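Local coordinates for protein putative phosphosugar isomerase (Clostridium difficile, PDB 3G68) that probably binds a phosphosugar through its paired SIS domains and may act as an isomerase related to glutamine-fructose-6-phosphate transaminase, at residues K30-K35 and G109-S114. Sequence-based numbering, arbitrary orientation.
Sequences KRTNLK and GCKIAS
Lys-111 lays its aliphatic chain past Leu-34 and brings its ammonium end to the backbone around Asn-33, joining the first residue of strand 111-116 to the loop that leads into strand 36-40. Both strands belong to the five-stranded parallel sheet of a SIS domain, order 2-1-3-4-5, where strand 84-90 runs between them; the two backbones are therefore not sheet neighbours, and the lysine side chain bridges from the start of one strand to the loop before the other. The separation supports this: the CA atoms of Leu-34 and Lys-111 are 8.8 Å apart, too far for backbone pairing, and the Lys-111 side chain makes the approach, meeting Leu-34 and Thr-32 by their side chains and Asn-33 chiefly by its backbone. Its length comes from torsions, since Lys-111 stays extended beyond CG, with chi2, chi3 and chi4 all within about 10° of 180°.

Along the way, CD of Lys-111 passes CD2 of Leu-34 at 4.2 Å, the two chains slanting across one another in a light apolar touch. The side chains of both residues also touch Leu-85 of strand 84-90. Thr-32 approaches from the other segment tip to tip with the lysine, its CB 3.5 Å from Lys-111 NZ. The threonine's hydroxyl is engaged within its own loop, OG1 bonding to the carbonyl O of Val-29, so its part in this contact is through carbon. Thr-32, whose side chain also touches Tyr-129 of strand 129-130, has CG2 3.9 Å from Lys-111 NZ.

None of the touching residues is buried, so this is a surface contact at the N-terminal ends of the strands. Its polar component is slight: Asn-33 N lies 3.3 Å from Lys-111 NZ, but both are donors, and the hydrogen bond across the segments is the weak one from Lys-111 NZ to Asn-33 O, at 3.4 Å.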
loop_
_atom_site.group_PDB
_atom_site.type_symbol
_atom_site.label_atom_id
_atom_site.label_comp_id
_atom_site.label_asym_id
_atom_site.label_seq_id
_atom_site.Cartn_x
_atom_site.Cartn_y
_atom_site.Cartn_z
ATOM N N LYS B 30 9.414 46.399 23.329
ATOM C CA LYS B 30 8.218 45.816 23.974
ATOM C C LYS B 30 8.286 45.932 25.499
ATOM O O LYS B 30 7.260 45.861 26.176
ATOM C CB LYS B 30 8.065 44.334 23.607
ATOM C CG LYS B 30 9.062 43.363 24.279
ATOM C CD LYS B 30 8.841 41.905 23.873
ATOM C CE LYS B 30 9.802 40.991 24.596
ATOM N NZ LYS B 30 9.654 39.567 24.215
ATOM N N ARG B 31 9.521 46.024 26.010
ATOM C CA ARG B 31 9.809 46.105 27.423
ATOM C C ARG B 31 9.690 47.529 28.029
ATOM O O ARG B 31 9.665 47.655 29.237
ATOM C CB ARG B 31 11.204 45.511 27.713
ATOM C CG ARG B 31 11.385 44.056 27.280
ATOM C CD ARG B 31 12.849 43.616 27.369
ATOM N NE ARG B 31 13.069 42.294 26.788
ATOM C CZ ARG B 31 12.792 41.128 27.384
ATOM N NH1 ARG B 31 12.267 41.068 28.610
ATOM N NH2 ARG B 31 13.043 39.993 26.749
ATOM N N THR B 32 9.607 48.578 27.206
ATOM C CA THR B 32 9.463 49.951 27.713
ATOM C C THR B 32 8.104 50.207 28.374
ATOM O O THR B 32 7.158 49.424 28.213
ATOM C CB THR B 32 9.656 51.011 26.590
ATOM O OG1 THR B 32 8.789 50.728 25.480
ATOM C CG2 THR B 32 11.076 50.997 26.114
ATOM N N ASN B 33 8.036 51.292 29.150
ATOM C CA ASN B 33 6.796 51.703 29.780
ATOM C C ASN B 33 6.096 52.743 28.911
ATOM O O ASN B 33 6.553 53.887 28.846
ATOM C CB ASN B 33 7.066 52.311 31.149
ATOM C CG ASN B 33 5.792 52.594 31.907
ATOM O OD1 ASN B 33 4.805 51.854 31.789
ATOM N ND2 ASN B 33 5.800 53.663 32.692
ATOM N N LEU B 34 4.964 52.359 28.307
ATOM C CA LEU B 34 4.220 53.221 27.373
ATOM C C LEU B 34 2.772 53.510 27.781
ATOM O O LEU B 34 2.030 52.604 28.131
ATOM C CB LEU B 34 4.203 52.569 25.985
ATOM C CG LEU B 34 5.559 52.254 25.356
ATOM C CD1 LEU B 34 5.356 51.576 24.016
ATOM C CD2 LEU B 34 6.385 53.526 25.203
ATOM N N LYS B 35 2.402 54.785 27.728
ATOM C CA LYS B 35 1.038 55.268 27.982
ATOM C C LYS B 35 0.404 55.888 26.703
ATOM O O LYS B 35 -0.815 56.115 26.638
ATOM C CB LYS B 35 1.049 56.285 29.144
ATOM N N GLY B 109 10.617 64.883 26.406
ATOM C CA GLY B 109 10.699 63.643 27.181
ATOM C C GLY B 109 10.051 62.391 26.617
ATOM O O GLY B 109 9.826 61.443 27.367
ATOM N N CYS B 110 9.747 62.378 25.317
ATOM C CA CYS B 110 9.185 61.185 24.669
ATOM C C CYS B 110 10.279 60.178 24.288
ATOM O O CYS B 110 11.439 60.539 24.041
ATOM C CB CYS B 110 8.423 61.538 23.384
ATOM S SG CYS B 110 6.967 62.583 23.587
ATOM N N LYS B 111 9.875 58.918 24.203
ATOM C CA LYS B 111 10.733 57.846 23.696
ATOM C C LYS B 111 10.592 57.867 22.163
ATOM O O LYS B 111 9.510 58.156 21.653
ATOM C CB LYS B 111 10.307 56.515 24.295
ATOM C CG LYS B 111 10.586 56.457 25.787
ATOM C CD LYS B 111 9.974 55.267 26.442
ATOM C CE LYS B 111 10.432 55.159 27.893
ATOM N NZ LYS B 111 9.945 53.896 28.524
ATOM N N ILE B 112 11.688 57.624 21.446
ATOM C CA ILE B 112 11.699 57.718 19.993
ATOM C C ILE B 112 12.021 56.376 19.339
ATOM O O ILE B 112 12.985 55.686 19.723
ATOM C CB ILE B 112 12.742 58.745 19.506
ATOM C CG1 ILE B 112 12.555 60.110 20.196
ATOM C CG2 ILE B 112 12.686 58.911 17.984
ATOM C CD1 ILE B 112 11.174 60.780 20.007
ATOM N N ALA B 113 11.209 56.012 18.356
ATOM C CA ALA B 113 11.425 54.809 17.565
ATOM C C ALA B 113 11.424 55.212 16.101
ATOM O O ALA B 113 10.709 56.163 15.720
ATOM C CB ALA B 113 10.349 53.777 17.855
ATOM N N SER B 114 12.233 54.519 15.297
ATOM C CA SER B 114 12.303 54.756 13.860
ATOM C C SER B 114 11.880 53.513 13.054
ATOM O O SER B 114 12.076 52.384 13.490
ATOM C CB SER B 114 13.710 55.207 13.434
ATOM O OG SER B 114 14.724 54.279 13.831
#